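Local coordinates for protein alanine racemase 1 (Caldanaerobacter subterraneus subsp. tengcongensis MB4, PDB 4Y2W) that belongs to the alanine racemase family, joining a parallel beta/alpha barrel to a second, largely beta-stranded domain in a two-chain assembly, at residues R23-I28 and A210-L215; D185-L190 and S218-V223; L248-R253 and S364-R369; V335-T340 and E349-K354. The protein carries 1 engineered substitution. All coordinates share one frame; numbering follows the deposited sequence.

Contact 1 of 4, residues R23-I28 and A210-L215; sequences REIKKI and AAILNL
Ile212 gives up the most surface here, and it does so to two isoleucines one helical turn apart, Ile25 and Ile28. Its CB points at the facing helix, and its CG2 methyl is met from two directions roughly at right angles, 4.4 Å from CG2 of Ile28 and 4.5 Å from CG2 of Ile25. Both are loose van der Waals distances. Ile28 comes nearest: its CB faces the other helix, and chi1 (-59°) sets CG2 anti to the backbone N, where it lies 3.6 Å from Ile212 O. That carbonyl has a polar partner too, accepting a hydrogen bond from NE2 of His219. The two helices are those that meet where a TIM barrel closes: 15-28 runs into the first barrel strand, 34-38, while 209-214 links the last two, 203-208 and 222-224. Ile25, whose CB is directed along the interface but whose branches lean across it, also rests on Ile35 of that first strand, and Ile28 touches Val242. On another flank of helix 15-28, Lys27 NZ and Glu24 OE2 form a salt bridge at 3.3 Å, long and weak as a hydrogen bond. Glu24 OE1 meanwhile accepts the backbone N-H of Glu243, tying this helix to the chain that follows the barrel.

Contact 2 of 4, residues D185-L190 and S218-V223; sequences DKFMNL and SHLDMV
Phe187 has its CG anti to the backbone N (chi1 -170°), which swings the ring out from the helix toward Leu220. Met188 reaches the same leucine by another route: the bend at chi2 (-50°) brings the sulfur round to a side chain its CB bond does not face. Leu220 receives them on separate branches. Its CD1 methyl lies at the edge of the phenyl ring, near the ring plane, 4.0 Å from CE2 of Phe187, whereas its CD2 methyl sits 3.8 Å from SD of Met188, the methionine and leucine side chains lying side by side and running opposite ways. The contact fastens helix 177-195, which joins the sixth and seventh strands of the barrel, to the turn that delivers the chain into the eighth, 222-224. Leu220 also lies on Ile206 of the seventh strand, which places the forked leucine between the helix and the barrel wall. No hydrogen bond or charge pair crosses between the segments. Methyl, sulfur and aromatic edge meet through van der Waals and hydrophobic contact, which suggests that complementary shape, with no directional bond, sets how the helix sits against the turn.

Contact 3 of 4, residues L248-R253 and S364-R369; sequences LRFTTR and SRISRR
Leu248 begins the strand's approach to Ile366, and the two side chains meet tip to tip, CD1 of Leu248 lying 4.1 Å from CD1 of Ile366. They join the start of strand 248-260, part of the mixed sheet of the C-terminal domain, to the chain leaving helix 359-365. Two residues on, Phe250 emerges from the same side of the strand. With CG anti to the backbone N (chi1 -170°), its ring lies alongside the isoleucine, so that the CG1 methylene of Ile366 stands over one face, 4.1 Å from CE2 and 4.2 Å from CD2 of Phe250. Ile366 thus spends its long branch on both partners, CG1 on the aromatic face and CD1 on the leucine. Val11 of strand 10-14 touches all three residues and adds to the buried apolar cluster. Past Ile366 the chain becomes polar and faces the dimer partner: Arg368 bridges to Glu73 of the second subunit, and Arg369 NH1 is shared between Asp317 of its own chain and Glu70 of the second subunit. An ST turn shapes the backbone there, with Ser367 OG accepting the N-H of Arg369 at 3.2 Å and an N-H...O angle of 145°.

Contact 4 of 4, residues V335-T340 and E349-K354; sequences VVIIGT and ESMADK
Met351 makes all the apolar contacts across this interface, offering its sulfur to Ile338 and its terminal methyl to Ile337. The sulfur is met from the side: Ile338 crosses the methionine at about a right angle, with CG1 3.9 Å and CD1 4.1 Å from Met351 SD. Beyond it, the chain bends at chi3 (-76°) and carries CE to 4.0 Å from CG2 of Ile337. The same methyl also packs against the backbone, 3.9 Å from Ile337 O. The irregular strand is consistent with two consecutive isoleucines serving one side chain: Ile337 and Ile338 together stand opposite Phe250 as a classic beta bulge, each hydrogen-bonded to it backbone to backbone, where the chain turns a corner out of strand 334-336. Helix 348-354 covers this corner, and Val362 of the next helix touches both Ile338 and Met351. The polar interactions lie beside the apolar contact, within the helix or between it and other parts of the chain. Asp353 N donates to Glu349 O at 2.9 Å, and Ser347 OG accepts the N-H of Ser350 near the helix start. Salt bridges from Glu349 to Arg240 and from Asp353 to Lys236 tie its outer side to earlier residues.

Overall arrangement
The four contacts fall into two pairs, one in each domain. Contacts 1 and 2, centres 15 Å apart, lie on the barrel near its closure, contact 2 involving the turn before the last strand. Contacts 3 and 4 lie closer, 11 Å between centres, and share a sheet: Thr252 O and Val335 N are 2.6 Å apart in a probable hydrogen bond. Between the pairs nothing touches; contacts 1 and 4 remain about 11 Å apart at their nearest atoms. A bound alanine, with Lys40, Tyr44, Arg138, His168 and Gln360 around it, lies about 10 Å from the Ile212 side chain of contact 1. Gln360 belongs to helix 359-365, which leads into contact 3.

Contact 1 of 4, residues R23-I28 and A210-L215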
loop_
_atom_site.group_PDB
_atom_site.type_symbol
_atom_site.label_atom_id
_atom_site.label_comp_id
_atom_site.label_asym_id
_atom_site.label_seq_id
_atom_site.Cartn_x
_atom_site.Cartn_y
_atom_site.Cartn_z
ATOM N N ARG A 23 -9.203 -24.342 -10.459
ATOM C CA ARG A 23 -9.825 -25.616 -10.843
ATOM C C ARG A 23 -11.139 -25.908 -10.094
ATOM O O ARG A 23 -12.003 -26.608 -10.620
ATOM C CB ARG A 23 -8.841 -26.782 -10.674
ATOM C CG ARG A 23 -7.743 -26.811 -11.730
ATOM C CD ARG A 23 -7.007 -28.147 -11.761
ATOM N NE ARG A 23 -6.374 -28.473 -10.481
ATOM C CZ ARG A 23 -5.236 -27.944 -10.034
ATOM N NH1 ARG A 23 -4.573 -27.039 -10.747
ATOM N NH2 ARG A 23 -4.757 -28.319 -8.855
ATOM N N GLU A 24 -11.284 -25.377 -8.881
ATOM C CA GLU A 24 -12.538 -25.490 -8.130
ATOM C C GLU A 24 -13.675 -24.724 -8.808
ATOM O O GLU A 24 -14.820 -25.175 -8.799
ATOM C CB GLU A 24 -12.368 -24.986 -6.693
ATOM C CG GLU A 24 -11.471 -25.854 -5.826
ATOM C CD GLU A 24 -12.098 -27.192 -5.489
ATOM O OE1 GLU A 24 -13.256 -27.205 -5.026
ATOM O OE2 GLU A 24 -11.430 -28.231 -5.682
ATOM N N ILE A 25 -13.356 -23.577 -9.400
ATOM C CA ILE A 25 -14.360 -22.766 -10.089
ATOM C C ILE A 25 -14.884 -23.480 -11.340
ATOM O O ILE A 25 -16.071 -23.385 -11.656
ATOM C CB ILE A 25 -13.813 -21.370 -10.474
ATOM C CG1 ILE A 25 -13.324 -20.611 -9.234
ATOM C CG2 ILE A 25 -14.878 -20.549 -11.195
ATOM C CD1 ILE A 25 -14.354 -20.484 -8.131
ATOM N N LYS A 26 -14.003 -24.191 -12.041
ATOM C CA LYS A 26 -14.397 -24.968 -13.220
ATOM C C LYS A 26 -15.407 -26.078 -12.896
ATOM O O LYS A 26 -16.258 -26.406 -13.723
ATOM C CB LYS A 26 -13.166 -25.563 -13.914
ATOM C CG LYS A 26 -12.321 -24.529 -14.642
ATOM C CD LYS A 26 -11.212 -25.162 -15.475
ATOM C CE LYS A 26 -11.718 -25.685 -16.812
ATOM N NZ LYS A 26 -12.233 -24.602 -17.698
ATOM N N LYS A 27 -15.311 -26.648 -11.698
ATOM C CA LYS A 27 -16.252 -27.677 -11.255
ATOM C C LYS A 27 -17.664 -27.119 -11.070
ATOM O O LYS A 27 -18.640 -27.803 -11.365
ATOM C CB LYS A 27 -15.777 -28.317 -9.946
ATOM C CG LYS A 27 -14.480 -29.103 -10.071
ATOM C CD LYS A 27 -13.965 -29.543 -8.708
ATOM C CE LYS A 27 -12.727 -30.419 -8.832
ATOM N NZ LYS A 27 -12.229 -30.886 -7.509
ATOM N N ILE A 28 -17.759 -25.878 -10.591
ATOM C CA ILE A 28 -19.047 -25.224 -10.326
ATOM C C ILE A 28 -19.768 -24.832 -11.617
ATOM O O ILE A 28 -20.983 -25.006 -11.728
ATOM C CB ILE A 28 -18.874 -23.954 -9.450
ATOM C CG1 ILE A 28 -18.210 -24.297 -8.107
ATOM C CG2 ILE A 28 -20.214 -23.258 -9.218
ATOM C CD1 ILE A 28 -18.878 -25.420 -7.343
ATOM N N ALA A 210 -19.583 -13.989 -5.787
ATOM C CA ALA A 210 -20.804 -14.154 -4.997
ATOM C C ALA A 210 -21.924 -14.814 -5.798
ATOM O O ALA A 210 -22.605 -15.715 -5.304
ATOM C CB ALA A 210 -21.265 -12.810 -4.457
ATOM N N ALA A 211 -22.107 -14.361 -7.034
ATOM C CA ALA A 211 -23.133 -14.906 -7.920
ATOM C C ALA A 211 -22.716 -16.248 -8.527
ATOM O O ALA A 211 -23.568 -17.060 -8.880
ATOM C CB ALA A 211 -23.456 -13.909 -9.019
ATOM N N ILE A 212 -21.412 -16.477 -8.656
ATOM C CA ILE A 212 -20.909 -17.752 -9.168
ATOM C C ILE A 212 -21.271 -18.901 -8.227
ATOM O O ILE A 212 -21.604 -20.000 -8.678
ATOM C CB ILE A 212 -19.381 -17.707 -9.382
ATOM C CG1 ILE A 212 -19.041 -16.770 -10.543
ATOM C CG2 ILE A 212 -18.820 -19.097 -9.671
ATOM C CD1 ILE A 212 -17.642 -16.199 -10.479
ATOM N N LEU A 213 -21.205 -18.642 -6.924
ATOM C CA LEU A 213 -21.531 -19.654 -5.923
ATOM C C LEU A 213 -23.039 -19.878 -5.824
ATOM O O LEU A 213 -23.513 -21.017 -5.848
ATOM C CB LEU A 213 -20.980 -19.242 -4.555
ATOM C CG LEU A 213 -19.453 -19.146 -4.443
ATOM C CD1 LEU A 213 -19.057 -18.411 -3.173
ATOM C CD2 LEU A 213 -18.809 -20.525 -4.488
ATOM N N ASN A 214 -23.779 -18.778 -5.731
ATOM C CA ASN A 214 -25.213 -18.812 -5.460
ATOM C C ASN A 214 -26.054 -18.955 -6.725
ATOM O O ASN A 214 -26.824 -19.905 -6.873
ATOM C CB ASN A 214 -25.631 -17.529 -4.734
ATOM C CG ASN A 214 -24.892 -17.317 -3.426
ATOM O OD1 ASN A 214 -24.172 -18.196 -2.949
ATOM N ND2 ASN A 214 -25.066 -16.135 -2.838
ATOM N N LEU A 215 -25.893 -17.998 -7.632
ATOM C CA LEU A 215 -26.792 -17.827 -8.772
ATOM C C LEU A 215 -26.318 -18.602 -10.000
ATOM O O LEU A 215 -25.558 -18.080 -10.815
ATOM C CB LEU A 215 -26.907 -16.334 -9.111
ATOM C CG LEU A 215 -27.707 -15.404 -8.181
ATOM C CD1 LEU A 215 -27.678 -15.801 -6.714
ATOM C CD2 LEU A 215 -27.206 -13.975 -8.323
#

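Contact 2 of 4, residues D185-L190 and S218-V223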
loop_
_atom_site.group_PDB
_atom_site.type_symbol
_atom_site.label_atom_id
_atom_site.label_comp_id
_atom_site.label_asym_id
_atom_site.label_seq_id
_atom_site.Cartn_x
_atom_site.Cartn_y
_atom_site.Cartn_z
ATOM N N ASP A 185 -32.470 -9.914 -15.180
ATOM C CA ASP A 185 -33.555 -9.781 -16.156
ATOM C C ASP A 185 -33.386 -8.532 -17.026
ATOM O O ASP A 185 -33.463 -8.623 -18.252
ATOM C CB ASP A 185 -34.923 -9.764 -15.456
ATOM C CG ASP A 185 -35.303 -11.120 -14.863
ATOM O OD1 ASP A 185 -34.573 -12.112 -15.076
ATOM O OD2 ASP A 185 -36.343 -11.193 -14.178
ATOM N N LYS A 186 -33.147 -7.378 -16.402
ATOM C CA LYS A 186 -32.888 -6.138 -17.146
ATOM C C LYS A 186 -31.803 -6.345 -18.194
ATOM O O LYS A 186 -31.944 -5.922 -19.342
ATOM C CB LYS A 186 -32.444 -5.016 -16.210
ATOM C CG LYS A 186 -33.564 -4.384 -15.407
ATOM C CD LYS A 186 -33.093 -3.087 -14.773
ATOM C CE LYS A 186 -34.135 -2.516 -13.827
ATOM N NZ LYS A 186 -33.673 -1.249 -13.197
ATOM N N PHE A 187 -30.725 -7.002 -17.774
ATOM C CA PHE A 187 -29.589 -7.289 -18.640
ATOM C C PHE A 187 -30.021 -8.138 -19.833
ATOM O O PHE A 187 -29.796 -7.759 -20.982
ATOM C CB PHE A 187 -28.491 -8.003 -17.840
ATOM C CG PHE A 187 -27.181 -8.128 -18.569
ATOM C CD1 PHE A 187 -26.520 -7.001 -19.036
ATOM C CD2 PHE A 187 -26.598 -9.373 -18.766
ATOM C CE1 PHE A 187 -25.313 -7.114 -19.702
ATOM C CE2 PHE A 187 -25.389 -9.490 -19.429
ATOM C CZ PHE A 187 -24.745 -8.361 -19.898
ATOM N N MET A 188 -30.664 -9.269 -19.556
ATOM C CA MET A 188 -31.138 -10.165 -20.614
ATOM C C MET A 188 -32.176 -9.489 -21.519
ATOM O O MET A 188 -32.239 -9.782 -22.710
ATOM C CB MET A 188 -31.725 -11.452 -20.019
ATOM C CG MET A 188 -30.751 -12.304 -19.208
ATOM S SD MET A 188 -29.162 -12.681 -19.985
ATOM C CE MET A 188 -29.685 -13.194 -21.617
ATOM N N ASN A 189 -32.974 -8.583 -20.956
ATOM C CA ASN A 189 -33.971 -7.837 -21.731
ATOM C C ASN A 189 -33.354 -6.858 -22.730
ATOM O O ASN A 189 -33.916 -6.619 -23.801
ATOM C CB ASN A 189 -34.944 -7.104 -20.800
ATOM C CG ASN A 189 -35.939 -8.045 -20.129
ATOM O OD1 ASN A 189 -35.750 -9.265 -20.094
ATOM N ND2 ASN A 189 -37.009 -7.476 -19.589
ATOM N N LEU A 190 -32.203 -6.293 -22.382
ATOM C CA LEU A 190 -31.443 -5.480 -23.325
ATOM C C LEU A 190 -30.824 -6.349 -24.422
ATOM O O LEU A 190 -30.726 -5.917 -25.569
ATOM C CB LEU A 190 -30.348 -4.691 -22.608
ATOM C CG LEU A 190 -29.566 -3.686 -23.461
ATOM C CD1 LEU A 190 -30.495 -2.632 -24.045
ATOM C CD2 LEU A 190 -28.465 -3.031 -22.641
ATOM N N SER A 218 -26.735 -16.908 -13.488
ATOM C CA SER A 218 -25.869 -15.773 -13.844
ATOM C C SER A 218 -24.598 -16.154 -14.614
ATOM O O SER A 218 -23.941 -15.278 -15.182
ATOM C CB SER A 218 -25.480 -14.987 -12.586
ATOM O OG SER A 218 -24.755 -15.794 -11.675
ATOM N N HIS A 219 -24.261 -17.443 -14.633
ATOM C CA HIS A 219 -23.036 -17.939 -15.272
ATOM C C HIS A 219 -22.844 -17.432 -16.704
ATOM O O HIS A 219 -21.750 -16.996 -17.061
ATOM C CB HIS A 219 -23.017 -19.473 -15.264
ATOM C CG HIS A 219 -22.802 -20.069 -13.907
ATOM N ND1 HIS A 219 -22.386 -21.370 -13.724
ATOM C CD2 HIS A 219 -22.928 -19.537 -12.669
ATOM C CE1 HIS A 219 -22.280 -21.620 -12.433
ATOM N NE2 HIS A 219 -22.601 -20.523 -11.770
ATOM N N LEU A 220 -23.904 -17.502 -17.509
ATOM C CA LEU A 220 -23.892 -17.032 -18.905
ATOM C C LEU A 220 -22.717 -17.623 -19.709
ATOM O O LEU A 220 -22.390 -18.795 -19.537
ATOM C CB LEU A 220 -23.911 -15.496 -18.955
ATOM C CG LEU A 220 -25.109 -14.793 -18.312
ATOM C CD1 LEU A 220 -24.873 -13.293 -18.251
ATOM C CD2 LEU A 220 -26.392 -15.098 -19.071
ATOM N N ASP A 221 -22.086 -16.825 -20.571
ATOM C CA ASP A 221 -20.999 -17.307 -21.426
ATOM C C ASP A 221 -19.641 -17.250 -20.728
ATOM O O ASP A 221 -18.741 -18.019 -21.060
ATOM C CB ASP A 221 -20.931 -16.488 -22.717
ATOM C CG ASP A 221 -22.251 -16.458 -23.464
ATOM O OD1 ASP A 221 -22.817 -17.536 -23.734
ATOM O OD2 ASP A 221 -22.724 -15.344 -23.775
ATOM N N MET A 222 -19.491 -16.325 -19.780
ATOM C CA MET A 222 -18.237 -16.172 -19.044
ATOM C C MET A 222 -18.487 -15.755 -17.596
ATOM O O MET A 222 -19.514 -15.164 -17.268
ATOM C CB MET A 222 -17.327 -15.161 -19.750
ATOM C CG MET A 222 -15.887 -15.153 -19.261
ATOM S SD MET A 222 -14.767 -14.291 -20.379
ATOM C CE MET A 222 -15.500 -12.656 -20.406
ATOM N N VAL A 223 -17.524 -16.075 -16.739
ATOM C CA VAL A 223 -17.629 -15.856 -15.302
ATOM C C VAL A 223 -16.356 -15.150 -14.791
ATOM O O VAL A 223 -15.271 -15.350 -15.340
ATOM C CB VAL A 223 -17.936 -17.214 -14.618
ATOM C CG1 VAL A 223 -17.011 -17.518 -13.453
ATOM C CG2 VAL A 223 -19.398 -17.275 -14.200
#

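Contact 3 of 4, residues L248-R253 and S364-R369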
loop_
_atom_site.group_PDB
_atom_site.type_symbol
_atom_site.label_atom_id
_atom_site.label_comp_id
_atom_site.label_asym_id
_atom_site.label_seq_id
_atom_site.Cartn_x
_atom_site.Cartn_y
_atom_site.Cartn_z
ATOM N N LEU A 248 -1.871 -17.248 0.284
ATOM C CA LEU A 248 -0.903 -16.266 0.768
ATOM C C LEU A 248 -0.602 -16.436 2.248
ATOM O O LEU A 248 -1.517 -16.590 3.056
ATOM C CB LEU A 248 -1.432 -14.855 0.531
ATOM C CG LEU A 248 -0.543 -13.703 1.010
ATOM C CD1 LEU A 248 -0.674 -12.518 0.065
ATOM C CD2 LEU A 248 -0.845 -13.291 2.448
ATOM N N ARG A 249 0.683 -16.384 2.597
ATOM C CA ARG A 249 1.101 -16.293 3.996
ATOM C C ARG A 249 1.937 -15.029 4.218
ATOM O O ARG A 249 3.042 -14.905 3.689
ATOM C CB ARG A 249 1.893 -17.529 4.418
ATOM C CG ARG A 249 1.093 -18.822 4.409
ATOM C CD ARG A 249 1.592 -19.775 5.485
ATOM N NE ARG A 249 3.044 -19.940 5.429
ATOM C CZ ARG A 249 3.829 -20.241 6.465
ATOM N NH1 ARG A 249 3.334 -20.420 7.687
ATOM N NH2 ARG A 249 5.137 -20.357 6.274
ATOM N N PHE A 250 1.394 -14.096 4.995
ATOM C CA PHE A 250 2.075 -12.848 5.324
ATOM C C PHE A 250 2.875 -13.093 6.595
ATOM O O PHE A 250 2.297 -13.267 7.662
ATOM C CB PHE A 250 1.038 -11.734 5.517
ATOM C CG PHE A 250 1.609 -10.342 5.621
ATOM C CD1 PHE A 250 2.943 -10.060 5.328
ATOM C CD2 PHE A 250 0.775 -9.289 5.980
ATOM C CE1 PHE A 250 3.433 -8.769 5.423
ATOM C CE2 PHE A 250 1.260 -7.998 6.073
ATOM C CZ PHE A 250 2.591 -7.737 5.794
ATOM N N THR A 251 4.202 -13.126 6.471
ATOM C CA THR A 251 5.071 -13.548 7.569
ATOM C C THR A 251 6.210 -12.566 7.853
ATOM O O THR A 251 6.559 -11.735 7.010
ATOM C CB THR A 251 5.681 -14.933 7.276
ATOM O OG1 THR A 251 6.732 -14.810 6.310
ATOM C CG2 THR A 251 4.613 -15.894 6.751
ATOM N N THR A 252 6.775 -12.677 9.054
ATOM C CA THR A 252 7.966 -11.920 9.448
ATOM C C THR A 252 8.800 -12.723 10.448
ATOM O O THR A 252 8.497 -13.885 10.718
ATOM C CB THR A 252 7.601 -10.549 10.042
ATOM O OG1 THR A 252 8.795 -9.787 10.245
ATOM C CG2 THR A 252 6.863 -10.692 11.365
ATOM N N ARG A 253 9.851 -12.110 10.990
ATOM C CA ARG A 253 10.787 -12.824 11.860
ATOM C C ARG A 253 11.041 -12.105 13.177
ATOM O O ARG A 253 10.898 -10.885 13.275
ATOM C CB ARG A 253 12.123 -13.028 11.145
ATOM C CG ARG A 253 12.033 -13.818 9.850
ATOM C CD ARG A 253 11.851 -15.303 10.103
ATOM N NE ARG A 253 11.313 -15.983 8.925
ATOM C CZ ARG A 253 11.386 -17.294 8.692
ATOM N NH1 ARG A 253 11.986 -18.120 9.550
ATOM N NH2 ARG A 253 10.858 -17.782 7.578
ATOM N N SER A 364 -4.821 -5.804 -0.434
ATOM C CA SER A 364 -4.354 -4.615 -1.150
ATOM C C SER A 364 -3.513 -3.672 -0.279
ATOM O O SER A 364 -2.819 -2.797 -0.791
ATOM C CB SER A 364 -5.544 -3.850 -1.740
ATOM O OG SER A 364 -6.294 -3.179 -0.736
ATOM N N ARG A 365 -3.585 -3.855 1.033
ATOM C CA ARG A 365 -2.836 -3.043 1.981
ATOM C C ARG A 365 -1.359 -3.454 2.041
ATOM O O ARG A 365 -0.516 -2.670 2.475
ATOM C CB ARG A 365 -3.462 -3.180 3.373
ATOM C CG ARG A 365 -3.800 -1.868 4.058
ATOM C CD ARG A 365 -4.899 -1.111 3.327
ATOM N NE ARG A 365 -5.826 -0.468 4.253
ATOM C CZ ARG A 365 -6.831 0.329 3.891
ATOM N NH1 ARG A 365 -7.054 0.621 2.605
ATOM N NH2 ARG A 365 -7.617 0.847 4.829
ATOM N N ILE A 366 -1.049 -4.674 1.604
ATOM C CA ILE A 366 0.317 -5.198 1.673
ATOM C C ILE A 366 1.216 -4.442 0.690
ATOM O O ILE A 366 1.116 -4.622 -0.522
ATOM C CB ILE A 366 0.366 -6.711 1.381
ATOM C CG1 ILE A 366 -0.458 -7.480 2.417
ATOM C CG2 ILE A 366 1.806 -7.207 1.400
ATOM C CD1 ILE A 366 -0.789 -8.899 2.009
ATOM N N SER A 367 2.109 -3.622 1.230
ATOM C CA SER A 367 2.742 -2.557 0.457
ATOM C C SER A 367 3.888 -3.020 -0.425
ATOM O O SER A 367 4.319 -4.176 -0.379
ATOM C CB SER A 367 3.250 -1.450 1.387
ATOM O OG SER A 367 4.539 -1.754 1.891
ATOM N N ARG A 368 4.369 -2.067 -1.220
ATOM C CA ARG A 368 5.516 -2.230 -2.106
ATOM C C ARG A 368 6.748 -2.780 -1.383
ATOM O O ARG A 368 7.525 -3.544 -1.963
ATOM C CB ARG A 368 5.833 -0.873 -2.756
ATOM C CG ARG A 368 7.053 -0.842 -3.665
ATOM C CD ARG A 368 7.099 0.438 -4.487
ATOM N NE ARG A 368 8.432 0.688 -5.039
ATOM C CZ ARG A 368 9.446 1.238 -4.370
ATOM N NH1 ARG A 368 9.316 1.606 -3.096
ATOM N NH2 ARG A 368 10.610 1.416 -4.979
ATOM N N ARG A 369 6.916 -2.402 -0.119
ATOM C CA ARG A 369 8.093 -2.803 0.656
ATOM C C ARG A 369 8.140 -4.300 0.983
ATOM O O ARG A 369 9.207 -4.824 1.302
ATOM C CB ARG A 369 8.178 -1.987 1.950
ATOM C CG ARG A 369 9.587 -1.850 2.498
ATOM C CD ARG A 369 9.697 -0.720 3.508
ATOM N NE ARG A 369 8.870 -0.937 4.693
ATOM C CZ ARG A 369 8.807 -0.101 5.727
ATOM N NH1 ARG A 369 9.525 1.017 5.742
ATOM N NH2 ARG A 369 8.022 -0.384 6.758
#

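Contact 4 of 4, residues V335-T340 and E349-K354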
loop_
_atom_site.group_PDB
_atom_site.type_symbol
_atom_site.label_atom_id
_atom_site.label_comp_id
_atom_site.label_asym_id
_atom_site.label_seq_id
_atom_site.Cartn_x
_atom_site.Cartn_y
_atom_site.Cartn_z
ATOM N N VAL A 335 7.136 -15.488 12.319
ATOM C CA VAL A 335 5.927 -14.923 12.913
ATOM C C VAL A 335 4.906 -14.683 11.807
ATOM O O VAL A 335 5.139 -13.877 10.908
ATOM C CB VAL A 335 6.216 -13.605 13.651
ATOM C CG1 VAL A 335 4.924 -12.978 14.163
ATOM C CG2 VAL A 335 7.186 -13.849 14.799
ATOM N N VAL A 336 3.780 -15.389 11.874
ATOM C CA VAL A 336 2.755 -15.311 10.835
ATOM C C VAL A 336 1.708 -14.257 11.196
ATOM O O VAL A 336 1.160 -14.257 12.295
ATOM C CB VAL A 336 2.085 -16.685 10.598
ATOM C CG1 VAL A 336 0.959 -16.581 9.577
ATOM C CG2 VAL A 336 3.125 -17.694 10.137
ATOM N N ILE A 337 1.453 -13.364 10.246
ATOM C CA ILE A 337 0.504 -12.268 10.404
ATOM C C ILE A 337 -0.835 -12.626 9.767
ATOM O O ILE A 337 -1.899 -12.367 10.337
ATOM C CB ILE A 337 1.047 -10.994 9.730
ATOM C CG1 ILE A 337 2.445 -10.664 10.266
ATOM C CG2 ILE A 337 0.093 -9.826 9.941
ATOM C CD1 ILE A 337 3.293 -9.853 9.308
ATOM N N ILE A 338 -0.756 -13.197 8.566
ATOM C CA ILE A 338 -1.903 -13.738 7.845
ATOM C C ILE A 338 -1.526 -15.137 7.390
ATOM O O ILE A 338 -0.446 -15.330 6.830
ATOM C CB ILE A 338 -2.241 -12.909 6.589
ATOM C CG1 ILE A 338 -2.530 -11.453 6.964
ATOM C CG2 ILE A 338 -3.418 -13.529 5.840
ATOM C CD1 ILE A 338 -2.672 -10.531 5.771
ATOM N N GLY A 339 -2.404 -16.105 7.631
ATOM C CA GLY A 339 -2.178 -17.475 7.179
ATOM C C GLY A 339 -2.019 -18.511 8.281
ATOM O O GLY A 339 -2.333 -18.261 9.444
ATOM N N THR A 340 -1.501 -19.674 7.890
ATOM C CA THR A 340 -1.500 -20.874 8.724
ATOM C C THR A 340 -0.127 -21.117 9.346
ATOM O O THR A 340 0.894 -20.767 8.760
ATOM C CB THR A 340 -1.917 -22.106 7.884
ATOM O OG1 THR A 340 -3.279 -21.958 7.462
ATOM C CG2 THR A 340 -1.779 -23.411 8.669
ATOM N N GLU A 349 -9.629 -13.387 6.433
ATOM C CA GLU A 349 -10.992 -12.989 6.792
ATOM C C GLU A 349 -11.088 -12.523 8.249
ATOM O O GLU A 349 -11.774 -11.542 8.545
ATOM C CB GLU A 349 -11.986 -14.125 6.531
ATOM C CG GLU A 349 -13.441 -13.664 6.573
ATOM C CD GLU A 349 -14.433 -14.740 6.174
ATOM O OE1 GLU A 349 -15.647 -14.433 6.117
ATOM O OE2 GLU A 349 -14.005 -15.886 5.922
ATOM N N SER A 350 -10.403 -13.227 9.150
ATOM C CA SER A 350 -10.342 -12.824 10.558
ATOM C C SER A 350 -9.774 -11.413 10.707
ATOM O O SER A 350 -10.283 -10.618 11.498
ATOM C CB SER A 350 -9.488 -13.800 11.367
ATOM O OG SER A 350 -10.043 -15.097 11.354
ATOM N N MET A 351 -8.721 -11.114 9.946
ATOM C CA MET A 351 -8.111 -9.788 9.962
ATOM C C MET A 351 -9.073 -8.730 9.424
ATOM O O MET A 351 -9.210 -7.656 10.008
ATOM C CB MET A 351 -6.811 -9.783 9.157
ATOM C CG MET A 351 -6.133 -8.421 9.094
ATOM S SD MET A 351 -4.348 -8.502 8.854
ATOM C CE MET A 351 -3.823 -8.984 10.497
ATOM N N ALA A 352 -9.740 -9.045 8.316
ATOM C CA ALA A 352 -10.721 -8.144 7.705
ATOM C C ALA A 352 -11.870 -7.805 8.657
ATOM O O ALA A 352 -12.332 -6.663 8.703
ATOM C CB ALA A 352 -11.266 -8.756 6.425
ATOM N N ASP A 353 -12.325 -8.802 9.413
ATOM C CA ASP A 353 -13.391 -8.604 10.394
ATOM C C ASP A 353 -12.945 -7.653 11.498
ATOM O O ASP A 353 -13.641 -6.686 11.803
ATOM C CB ASP A 353 -13.818 -9.938 11.011
ATOM C CG ASP A 353 -14.419 -10.891 9.996
ATOM O OD1 ASP A 353 -14.737 -10.457 8.870
ATOM O OD2 ASP A 353 -14.572 -12.087 10.325
ATOM N N LYS A 354 -11.775 -7.921 12.073
ATOM C CA LYS A 354 -11.254 -7.137 13.197
ATOM C C LYS A 354 -11.172 -5.633 12.903
ATOM O O LYS A 354 -11.460 -4.821 13.779
ATOM C CB LYS A 354 -9.879 -7.673 13.627
ATOM C CG LYS A 354 -9.256 -6.978 14.840
ATOM C CD LYS A 354 -9.986 -7.275 16.146
ATOM C CE LYS A 354 -9.713 -8.682 16.657
ATOM N NZ LYS A 354 -10.170 -8.857 18.066
#